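Local coordinates for protein succinate-semialdehyde dehydrogenase (NAD(P)(+)) (Marinobacter aquaeolei, PDB 3RH9) that probably oxidises succinate semialdehyde to succinate with NAD+ or NADP+ as electron acceptor, as a member of the aldehyde dehydrogenase family, at residues Trp76-Asn87 / Phe193-Pro203; Ile94-Pro102 / Val155-Met163. All blocks are in the same frame, centred on the assembly; numbering follows the deposited sequence.

Contact 1: Trp76-Asn87 / Phe193-Pro203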
loop_
_atom_site.group_PDB
_atom_site.type_symbol
_atom_site.label_atom_id
_atom_site.label_comp_id
_atom_site.label_asym_id
_atom_site.label_seq_id
_atom_site.Cartn_x
_atom_site.Cartn_y
_atom_site.Cartn_z
ATOM N N TRP A 76 14.460 -12.570 -19.596
ATOM C CA TRP A 76 13.016 -12.753 -19.805
ATOM C C TRP A 76 12.355 -11.458 -20.284
ATOM O O TRP A 76 11.658 -11.429 -21.295
ATOM C CB TRP A 76 12.314 -13.132 -18.508
ATOM C CG TRP A 76 12.795 -14.345 -17.830
ATOM C CD1 TRP A 76 13.492 -15.359 -18.378
ATOM C CD2 TRP A 76 12.561 -14.705 -16.457
ATOM N NE1 TRP A 76 13.739 -16.324 -17.437
ATOM C CE2 TRP A 76 13.174 -15.948 -16.248
ATOM C CE3 TRP A 76 11.895 -14.088 -15.386
ATOM C CZ2 TRP A 76 13.150 -16.599 -15.003
ATOM C CZ3 TRP A 76 11.868 -14.735 -14.151
ATOM C CH2 TRP A 76 12.488 -15.976 -13.972
ATOM N N LEU A 77 12.547 -10.396 -19.505
ATOM C CA LEU A 77 11.987 -9.093 -19.820
ATOM C C LEU A 77 12.406 -8.700 -21.222
ATOM O O LEU A 77 11.573 -8.317 -22.049
ATOM C CB LEU A 77 12.459 -8.043 -18.805
ATOM C CG LEU A 77 12.105 -8.337 -17.340
ATOM C CD1 LEU A 77 12.829 -7.439 -16.361
ATOM C CD2 LEU A 77 10.609 -8.232 -17.160
ATOM N N GLU A 78 13.705 -8.817 -21.492
ATOM C CA GLU A 78 14.253 -8.425 -22.791
ATOM C C GLU A 78 13.625 -9.217 -23.932
ATOM O O GLU A 78 13.226 -8.638 -24.949
ATOM C CB GLU A 78 15.770 -8.568 -22.804
ATOM C CG GLU A 78 16.510 -7.345 -22.287
ATOM C CD GLU A 78 17.946 -7.657 -21.866
ATOM O OE1 GLU A 78 18.412 -8.812 -22.053
ATOM O OE2 GLU A 78 18.606 -6.737 -21.334
ATOM N N ASP A 79 13.539 -10.537 -23.751
ATOM C CA ASP A 79 12.883 -11.407 -24.712
ATOM C C ASP A 79 11.407 -11.025 -24.904
ATOM O O ASP A 79 10.941 -10.903 -26.030
ATOM C CB ASP A 79 13.000 -12.880 -24.296
ATOM C CG ASP A 79 14.409 -13.446 -24.469
ATOM O OD1 ASP A 79 15.302 -12.729 -24.993
ATOM O OD2 ASP A 79 14.617 -14.628 -24.074
ATOM N N ILE A 80 10.672 -10.850 -23.811
ATOM C CA ILE A 80 9.274 -10.448 -23.917
ATOM C C ILE A 80 9.128 -9.106 -24.638
ATOM O O ILE A 80 8.291 -8.959 -25.520
ATOM C CB ILE A 80 8.583 -10.381 -22.550
ATOM C CG1 ILE A 80 8.450 -11.786 -21.951
ATOM C CG2 ILE A 80 7.220 -9.758 -22.681
ATOM C CD1 ILE A 80 8.122 -11.803 -20.468
ATOM N N ARG A 81 9.959 -8.136 -24.278
ATOM C CA ARG A 81 9.905 -6.831 -24.925
ATOM C C ARG A 81 10.118 -6.946 -26.432
ATOM O O ARG A 81 9.492 -6.223 -27.214
ATOM C CB ARG A 81 10.926 -5.873 -24.313
ATOM C CG ARG A 81 11.153 -4.604 -25.113
ATOM C CD ARG A 81 12.450 -4.679 -25.876
ATOM N NE ARG A 81 13.590 -4.327 -25.034
ATOM C CZ ARG A 81 14.805 -4.864 -25.145
ATOM N NH1 ARG A 81 15.044 -5.802 -26.055
ATOM N NH2 ARG A 81 15.782 -4.469 -24.334
ATOM N N ASP A 82 10.999 -7.862 -26.826
ATOM C CA ASP A 82 11.284 -8.125 -28.228
ATOM C C ASP A 82 10.155 -8.920 -28.871
ATOM O O ASP A 82 9.774 -8.654 -30.009
ATOM C CB ASP A 82 12.603 -8.895 -28.373
ATOM C CG ASP A 82 13.826 -8.044 -28.049
ATOM O OD1 ASP A 82 13.675 -6.808 -27.936
ATOM O OD2 ASP A 82 14.938 -8.613 -27.905
ATOM N N GLY A 83 9.630 -9.906 -28.150
ATOM C CA GLY A 83 8.491 -10.673 -28.624
ATOM C C GLY A 83 7.289 -9.790 -28.949
ATOM O O GLY A 83 6.664 -9.925 -30.003
ATOM N N LEU A 84 6.949 -8.874 -28.051
ATOM C CA LEU A 84 5.848 -7.975 -28.346
ATOM C C LEU A 84 6.120 -7.229 -29.650
ATOM O O LEU A 84 5.317 -7.270 -30.571
ATOM C CB LEU A 84 5.608 -6.995 -27.202
ATOM C CG LEU A 84 4.974 -7.640 -25.970
ATOM C CD1 LEU A 84 5.118 -6.723 -24.766
ATOM C CD2 LEU A 84 3.511 -8.010 -26.222
ATOM N N LYS A 85 7.270 -6.571 -29.734
ATOM C CA LYS A 85 7.542 -5.698 -30.865
ATOM C C LYS A 85 7.451 -6.455 -32.189
ATOM O O LYS A 85 7.003 -5.904 -33.203
ATOM C CB LYS A 85 8.908 -5.026 -30.717
ATOM C CG LYS A 85 8.972 -3.872 -29.715
ATOM C CD LYS A 85 10.398 -3.319 -29.646
ATOM C CE LYS A 85 10.633 -2.489 -28.378
ATOM N NZ LYS A 85 12.017 -1.917 -28.315
ATOM N N GLU A 86 7.873 -7.720 -32.168
ATOM C CA GLU A 86 7.854 -8.566 -33.354
ATOM C C GLU A 86 6.460 -8.954 -33.789
ATOM O O GLU A 86 6.172 -9.009 -34.980
ATOM C CB GLU A 86 8.611 -9.851 -33.090
ATOM C CG GLU A 86 10.062 -9.644 -32.814
ATOM C CD GLU A 86 10.737 -10.951 -32.557
ATOM O OE1 GLU A 86 10.294 -11.946 -33.168
ATOM O OE2 GLU A 86 11.689 -10.988 -31.742
ATOM N N ASN A 87 5.603 -9.269 -32.826
ATOM C CA ASN A 87 4.265 -9.722 -33.146
ATOM C C ASN A 87 3.293 -8.586 -32.968
ATOM O O ASN A 87 2.140 -8.785 -32.598
ATOM C CB ASN A 87 3.886 -10.913 -32.277
ATOM C CG ASN A 87 4.902 -12.023 -32.365
ATOM O OD1 ASN A 87 4.692 -13.021 -33.057
ATOM N ND2 ASN A 87 6.026 -11.844 -31.687
ATOM N N PHE A 193 -0.645 -12.986 -26.416
ATOM C CA PHE A 193 0.496 -12.696 -25.561
ATOM C C PHE A 193 1.110 -13.982 -24.966
ATOM O O PHE A 193 2.330 -14.180 -25.018
ATOM C CB PHE A 193 0.077 -11.730 -24.455
ATOM C CG PHE A 193 1.218 -11.185 -23.671
ATOM C CD1 PHE A 193 2.417 -10.887 -24.291
ATOM C CD2 PHE A 193 1.094 -10.962 -22.311
ATOM C CE1 PHE A 193 3.483 -10.374 -23.558
ATOM C CE2 PHE A 193 2.148 -10.446 -21.572
ATOM C CZ PHE A 193 3.345 -10.150 -22.189
ATOM N N PHE A 194 0.273 -14.856 -24.411
ATOM C CA PHE A 194 0.784 -16.090 -23.840
ATOM C C PHE A 194 1.366 -16.979 -24.912
ATOM O O PHE A 194 2.380 -17.630 -24.693
ATOM C CB PHE A 194 -0.274 -16.824 -23.021
ATOM C CG PHE A 194 -0.237 -16.477 -21.574
ATOM C CD1 PHE A 194 0.448 -17.270 -20.681
ATOM C CD2 PHE A 194 -0.837 -15.331 -21.108
ATOM C CE1 PHE A 194 0.503 -16.951 -19.339
ATOM C CE2 PHE A 194 -0.784 -15.010 -19.762
ATOM C CZ PHE A 194 -0.108 -15.820 -18.879
ATOM N N SER A 195 0.741 -16.997 -26.082
ATOM C CA SER A 195 1.310 -17.737 -27.198
ATOM C C SER A 195 2.717 -17.231 -27.512
ATOM O O SER A 195 3.629 -18.035 -27.729
ATOM C CB SER A 195 0.428 -17.642 -28.439
ATOM O OG SER A 195 1.014 -18.367 -29.504
ATOM N N VAL A 196 2.897 -15.907 -27.529
ATOM C CA VAL A 196 4.221 -15.337 -27.776
ATOM C C VAL A 196 5.229 -15.668 -26.668
ATOM O O VAL A 196 6.383 -15.938 -26.966
ATOM C CB VAL A 196 4.191 -13.804 -28.055
ATOM C CG1 VAL A 196 5.610 -13.213 -28.033
ATOM C CG2 VAL A 196 3.544 -13.519 -29.392
HETATM N N MSE A 197 4.801 -15.658 -25.406
HETATM C CA MSE A 197 5.706 -15.947 -24.282
HETATM C C MSE A 197 6.034 -17.429 -24.158
HETATM O O MSE A 197 7.047 -17.817 -23.570
HETATM C CB MSE A 197 5.102 -15.486 -22.956
HETATM C CG MSE A 197 5.096 -13.993 -22.763
HETATM SE SE MSE A 197 4.505 -13.442 -20.972
HETATM C CE MSE A 197 2.620 -14.016 -21.101
ATOM N N ASP A 198 5.147 -18.248 -24.698
ATOM C CA ASP A 198 5.237 -19.685 -24.584
ATOM C C ASP A 198 6.476 -20.176 -25.314
ATOM O O ASP A 198 6.936 -21.290 -25.100
ATOM C CB ASP A 198 3.984 -20.284 -25.205
ATOM C CG ASP A 198 4.048 -21.782 -25.316
ATOM O OD1 ASP A 198 4.526 -22.418 -24.351
ATOM O OD2 ASP A 198 3.611 -22.317 -26.366
ATOM N N LYS A 199 7.026 -19.324 -26.173
ATOM C CA LYS A 199 8.162 -19.698 -27.001
ATOM C C LYS A 199 9.411 -18.953 -26.582
ATOM O O LYS A 199 10.273 -18.665 -27.408
ATOM C CB LYS A 199 7.844 -19.441 -28.476
ATOM C CG LYS A 199 6.659 -20.271 -28.947
ATOM C CD LYS A 199 6.327 -20.074 -30.421
ATOM C CE LYS A 199 4.981 -20.750 -30.770
ATOM N NZ LYS A 199 4.785 -22.109 -30.165
ATOM N N LEU A 200 9.514 -18.661 -25.294
ATOM C CA LEU A 200 10.607 -17.849 -24.796
ATOM C C LEU A 200 11.359 -18.520 -23.648
ATOM O O LEU A 200 12.198 -17.893 -22.987
ATOM C CB LEU A 200 10.083 -16.490 -24.362
ATOM C CG LEU A 200 9.558 -15.601 -25.483
ATOM C CD1 LEU A 200 9.237 -14.218 -24.938
ATOM C CD2 LEU A 200 10.579 -15.516 -26.585
ATOM N N ASP A 201 11.062 -19.793 -23.404
ATOM C CA ASP A 201 11.783 -20.525 -22.376
ATOM C C ASP A 201 11.699 -19.910 -20.978
ATOM O O ASP A 201 12.681 -19.891 -20.238
ATOM C CB ASP A 201 13.247 -20.674 -22.778
ATOM C CG ASP A 201 13.624 -22.111 -23.072
ATOM O OD1 ASP A 201 12.899 -23.032 -22.606
ATOM O OD2 ASP A 201 14.647 -22.314 -23.769
ATOM N N LEU A 202 10.525 -19.406 -20.620
ATOM C CA LEU A 202 10.266 -19.000 -19.251
ATOM C C LEU A 202 10.170 -20.270 -18.418
ATOM O O LEU A 202 9.802 -21.322 -18.945
ATOM C CB LEU A 202 8.950 -18.225 -19.171
ATOM C CG LEU A 202 8.992 -16.720 -19.462
ATOM C CD1 LEU A 202 10.110 -16.348 -20.439
ATOM C CD2 LEU A 202 7.634 -16.217 -19.969
ATOM N N PRO A 203 10.508 -20.186 -17.120
ATOM C CA PRO A 203 10.299 -21.312 -16.193
ATOM C C PRO A 203 8.831 -21.758 -16.120
ATOM O O PRO A 203 7.928 -20.926 -16.091
ATOM C CB PRO A 203 10.733 -20.740 -14.836
ATOM C CG PRO A 203 11.661 -19.613 -15.172
ATOM C CD PRO A 203 11.221 -19.055 -16.493
#

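Contact 2: Ile94-Pro102 / Val155-Met163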
loop_
_atom_site.group_PDB
_atom_site.type_symbol
_atom_site.label_atom_id
_atom_site.label_comp_id
_atom_site.label_asym_id
_atom_site.label_seq_id
_atom_site.Cartn_x
_atom_site.Cartn_y
_atom_site.Cartn_z
ATOM N N ILE A 94 -5.816 -8.833 -33.480
ATOM C CA ILE A 94 -6.685 -9.443 -32.484
ATOM C C ILE A 94 -7.217 -8.414 -31.479
ATOM O O ILE A 94 -8.355 -8.503 -31.017
ATOM C CB ILE A 94 -5.946 -10.574 -31.743
ATOM C CG1 ILE A 94 -5.537 -11.662 -32.738
ATOM C CG2 ILE A 94 -6.812 -11.159 -30.654
ATOM C CD1 ILE A 94 -4.324 -12.457 -32.323
ATOM N N LEU A 95 -6.395 -7.431 -31.142
ATOM C CA LEU A 95 -6.815 -6.423 -30.199
ATOM C C LEU A 95 -7.959 -5.635 -30.830
ATOM O O LEU A 95 -9.032 -5.456 -30.241
ATOM C CB LEU A 95 -5.649 -5.498 -29.877
ATOM C CG LEU A 95 -5.763 -4.741 -28.557
ATOM C CD1 LEU A 95 -4.390 -4.393 -28.018
ATOM C CD2 LEU A 95 -6.621 -3.492 -28.712
ATOM N N CYS A 96 -7.714 -5.183 -32.049
ATOM C CA CYS A 96 -8.673 -4.391 -32.788
ATOM C C CYS A 96 -10.043 -5.059 -32.834
ATOM O O CYS A 96 -11.080 -4.423 -32.590
ATOM C CB CYS A 96 -8.169 -4.184 -34.208
ATOM S SG CYS A 96 -9.322 -3.305 -35.246
HETATM N N MSE A 97 -10.052 -6.346 -33.156
HETATM C CA MSE A 97 -11.312 -7.010 -33.417
HETATM C C MSE A 97 -12.144 -7.241 -32.173
HETATM O O MSE A 97 -13.372 -7.220 -32.248
HETATM C CB MSE A 97 -11.098 -8.311 -34.171
HETATM C CG MSE A 97 -10.859 -8.080 -35.650
HETATM SE SE MSE A 97 -10.054 -9.622 -36.532
HETATM C CE MSE A 97 -10.002 -8.922 -38.374
ATOM N N GLU A 98 -11.495 -7.453 -31.033
ATOM C CA GLU A 98 -12.241 -7.759 -29.815
ATOM C C GLU A 98 -12.587 -6.510 -28.994
ATOM O O GLU A 98 -13.591 -6.482 -28.293
ATOM C CB GLU A 98 -11.507 -8.802 -28.962
ATOM C CG GLU A 98 -10.218 -8.311 -28.366
ATOM C CD GLU A 98 -9.524 -9.380 -27.531
ATOM O OE1 GLU A 98 -10.134 -10.453 -27.298
ATOM O OE2 GLU A 98 -8.369 -9.150 -27.107
ATOM N N HIS A 99 -11.753 -5.488 -29.106
ATOM C CA HIS A 99 -11.965 -4.219 -28.412
ATOM C C HIS A 99 -12.756 -3.214 -29.245
ATOM O O HIS A 99 -13.696 -2.615 -28.755
ATOM C CB HIS A 99 -10.617 -3.611 -28.031
ATOM C CG HIS A 99 -10.714 -2.300 -27.317
ATOM N ND1 HIS A 99 -10.606 -1.090 -27.968
ATOM C CD2 HIS A 99 -10.871 -2.008 -26.003
ATOM C CE1 HIS A 99 -10.706 -0.110 -27.088
ATOM N NE2 HIS A 99 -10.864 -0.639 -25.888
ATOM N N GLY A 100 -12.373 -3.035 -30.505
ATOM C CA GLY A 100 -13.047 -2.098 -31.378
ATOM C C GLY A 100 -12.086 -1.017 -31.826
ATOM O O GLY A 100 -12.220 -0.449 -32.904
ATOM N N LYS A 101 -11.112 -0.732 -30.976
ATOM C CA LYS A 101 -10.029 0.194 -31.281
ATOM C C LYS A 101 -9.466 -0.033 -32.698
ATOM O O LYS A 101 -9.345 -1.168 -33.153
ATOM C CB LYS A 101 -8.930 -0.026 -30.242
ATOM C CG LYS A 101 -7.998 1.135 -30.011
ATOM C CD LYS A 101 -6.933 0.746 -28.977
ATOM C CE LYS A 101 -7.578 0.042 -27.783
ATOM N NZ LYS A 101 -6.753 0.071 -26.547
ATOM N N PRO A 102 -9.108 1.047 -33.401
ATOM C CA PRO A 102 -8.555 0.919 -34.757
ATOM C C PRO A 102 -7.204 0.209 -34.784
ATOM O O PRO A 102 -6.396 0.386 -33.866
ATOM C CB PRO A 102 -8.391 2.372 -35.210
ATOM C CG PRO A 102 -9.311 3.147 -34.345
ATOM C CD PRO A 102 -9.298 2.449 -33.017
ATOM N N VAL A 155 -6.818 -7.609 -15.021
ATOM C CA VAL A 155 -6.849 -6.457 -15.926
ATOM C C VAL A 155 -8.206 -6.297 -16.613
ATOM O O VAL A 155 -8.951 -7.265 -16.728
ATOM C CB VAL A 155 -5.712 -6.523 -16.973
ATOM C CG1 VAL A 155 -4.347 -6.584 -16.275
ATOM C CG2 VAL A 155 -5.910 -7.709 -17.904
ATOM N N PRO A 156 -8.540 -5.061 -17.050
ATOM C CA PRO A 156 -9.826 -4.773 -17.676
ATOM C C PRO A 156 -9.702 -4.898 -19.177
ATOM O O PRO A 156 -8.651 -5.280 -19.682
ATOM C CB PRO A 156 -10.056 -3.294 -17.330
ATOM C CG PRO A 156 -8.810 -2.796 -16.721
ATOM C CD PRO A 156 -7.751 -3.827 -16.928
ATOM N N TRP A 157 -10.758 -4.551 -19.892
ATOM C CA TRP A 157 -10.697 -4.583 -21.337
ATOM C C TRP A 157 -10.137 -3.296 -21.941
ATOM O O TRP A 157 -9.829 -3.292 -23.128
ATOM C CB TRP A 157 -12.073 -4.905 -21.931
ATOM C CG TRP A 157 -13.169 -4.058 -21.365
ATOM C CD1 TRP A 157 -14.086 -4.422 -20.430
ATOM C CD2 TRP A 157 -13.437 -2.691 -21.679
ATOM N NE1 TRP A 157 -14.914 -3.371 -20.142
ATOM C CE2 TRP A 157 -14.538 -2.293 -20.896
ATOM C CE3 TRP A 157 -12.859 -1.768 -22.557
ATOM C CZ2 TRP A 157 -15.079 -1.014 -20.966
ATOM C CZ3 TRP A 157 -13.387 -0.500 -22.620
ATOM C CH2 TRP A 157 -14.490 -0.131 -21.830
ATOM N N ASN A 158 -9.997 -2.217 -21.155
ATOM C CA ASN A 158 -9.616 -0.921 -21.740
ATOM C C ASN A 158 -8.274 -0.990 -22.455
ATOM O O ASN A 158 -8.078 -0.342 -23.491
ATOM C CB ASN A 158 -9.548 0.253 -20.754
ATOM C CG ASN A 158 -10.308 0.030 -19.485
ATOM O OD1 ASN A 158 -11.311 -0.682 -19.441
ATOM N ND2 ASN A 158 -9.838 0.674 -18.418
ATOM N N PHE A 159 -7.334 -1.729 -21.880
ATOM C CA PHE A 159 -6.050 -1.941 -22.543
ATOM C C PHE A 159 -5.672 -3.402 -22.476
ATOM O O PHE A 159 -4.944 -3.822 -21.577
ATOM C CB PHE A 159 -4.958 -1.076 -21.924
ATOM C CG PHE A 159 -5.069 0.366 -22.282
ATOM C CD1 PHE A 159 -5.618 1.271 -21.396
ATOM C CD2 PHE A 159 -4.634 0.818 -23.521
ATOM C CE1 PHE A 159 -5.731 2.613 -21.729
ATOM C CE2 PHE A 159 -4.743 2.162 -23.864
ATOM C CZ PHE A 159 -5.294 3.062 -22.959
ATOM N N PRO A 160 -6.185 -4.187 -23.427
ATOM C CA PRO A 160 -5.996 -5.642 -23.404
ATOM C C PRO A 160 -4.517 -6.057 -23.382
ATOM O O PRO A 160 -4.212 -7.127 -22.861
ATOM C CB PRO A 160 -6.697 -6.105 -24.686
ATOM C CG PRO A 160 -7.689 -5.010 -24.988
ATOM C CD PRO A 160 -7.000 -3.748 -24.571
ATOM N N ILE A 161 -3.615 -5.236 -23.914
ATOM C CA ILE A 161 -2.188 -5.529 -23.793
ATOM C C ILE A 161 -1.403 -4.529 -22.941
ATOM O O ILE A 161 -0.422 -4.885 -22.329
ATOM C CB ILE A 161 -1.491 -5.706 -25.157
ATOM C CG1 ILE A 161 -0.321 -6.680 -25.019
ATOM C CG2 ILE A 161 -0.992 -4.390 -25.694
ATOM C CD1 ILE A 161 -0.715 -8.093 -24.606
ATOM N N GLY A 162 -1.826 -3.277 -22.903
ATOM C CA GLY A 162 -1.107 -2.275 -22.133
ATOM C C GLY A 162 -1.138 -2.505 -20.627
ATOM O O GLY A 162 -0.098 -2.470 -19.964
HETATM N N MSE A 163 -2.333 -2.735 -20.087
HETATM C CA MSE A 163 -2.483 -2.983 -18.662
HETATM C C MSE A 163 -1.555 -4.093 -18.195
HETATM O O MSE A 163 -0.662 -3.862 -17.379
HETATM C CB MSE A 163 -3.928 -3.344 -18.304
HETATM C CG MSE A 163 -4.900 -2.194 -18.424
HETATM SE SE MSE A 163 -4.114 -0.533 -17.742
HETATM C CE MSE A 163 -5.693 0.614 -18.009
#

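Contact 1: Trp76-Asn87 / Phe193-Pro203
The carbonyl oxygen of Gly83 is held twice by Asn87, by the backbone N and by the side-chain amide, whose ND2 bonds to Gly83 O at 2.6 Å. This side-chain bond is nearly straight (164° at the hydrogen), and the oxygen lies close to the amide plane. The backbone bond closes the last turn of helix 70-86, while the ND2 bond holds the amide, which runs alongside the Val196 side chain, head to tail, with Asn87 CG 3.6 Å from Val196 CG2. The other branch of Val196, CG1, stands anti to its backbone N (chi1 169°) and rests on Gly83, 3.9 Å from CA, where no side chain intervenes. One turn back, Ile80 divides its carbons among several partners. Its CG2 lies at the edge of the Phe193 ring, Ile80 CD1 reaches the SE atom of Met197, a selenomethionine, at 4.0 Å, and CG1 meets Leu200 CD1, which also lies against the backbone between Asp79 and Ile80. Leu84 brings CD2 to within 3.6 Å of Phe193 CE1. At the far end Pro203 covers one face of the Trp76 indole, its CD 3.2 Å above the plane and offset toward the rim, while Leu202 CD1 approaches the pyrrole side. The axes of 76-86 and 193-197 pass 9.9 Å apart at 125°, and helix 70-86 packs on the end of helix 188-197 and the loop after it. Helix 103-123 adds Phe117 against Ile80; both helices pack on helix 162-174 (Ile80 on Leu172, Met197 on Leu168), flanking the Rossmann-type sheet of aldehyde dehydrogenases, whose edge strand 207-209 follows.

Contact 2: Ile94-Pro102 / Val155-Met163
His99 points its ring into the loop Trp157-Pro160, and each part of the side chain meets something different. His99 CB lies 4.4 Å from Pro160 CG. With CG anti to the backbone N (chi1 180°), the imidazole extends away from its helix toward the other segment. His99 ND1 turns back to its own chain and accepts the backbone N-H of Lys101 at 3.1 Å, the donor tilted 17° from the ring plane; this bond probably sets the flip of the ring. His99 CD2 comes 3.3 Å from Trp157 O and also lies at the edge of the indole, 4.0 Å from Trp157 CE3. His99 NE2, at the tip, is 3.7 Å from Asn158 O. The loop so approached carries the Pro-Trp-Asn-Phe-Pro sequence of aldehyde dehydrogenases, which follows the first strand of the Rossmann-type cofactor domain; in relatives its asparagine contributes to the oxyanion hole, and the Asn158 side chain is about 7 Å from that of Glu256, the predicted active-site residue. Replacing the imidazole of His99 with an alanine's methyl is likely to leave the Lys101 N-H without its acceptor and a gap beside Trp157. Lys101 sends NZ over one face of the imidazole and toward Phe159, with a weak hydrogen bond to Asn158 O, but its stronger partner is Glu109, whose carboxylate also accepts the backbone N-H groups of Ile161 and Gly162. A turn earlier in the helix, Leu95 crosses Pro160 at about a right angle, CG to CG at 4.1 Å, and turns CD1 to Ile161 CG2.

In the fold
From the N terminus, the chain runs through helix 70-86, which supplies the first half of contact 1, and directly into helix 88-99, which supplies that of contact 2. Helix 103-123 and strand 151-154 follow before residues 155-163 close the shorter loop. The chain continues through helix 162-174 and strand 178-181 to helix 188-197, where contact 1 closes the larger loop. Contact 2 is therefore nested inside contact 1. Their centres are 18 Å apart, yet Phe193 CB packs on Ile161 CD1 at 3.7 Å. Together they fasten two consecutive early helices to later elements of the probable Rossmann-type cofactor domain: helix 188-197 with the loop after it, and the loop beside the predicted active site.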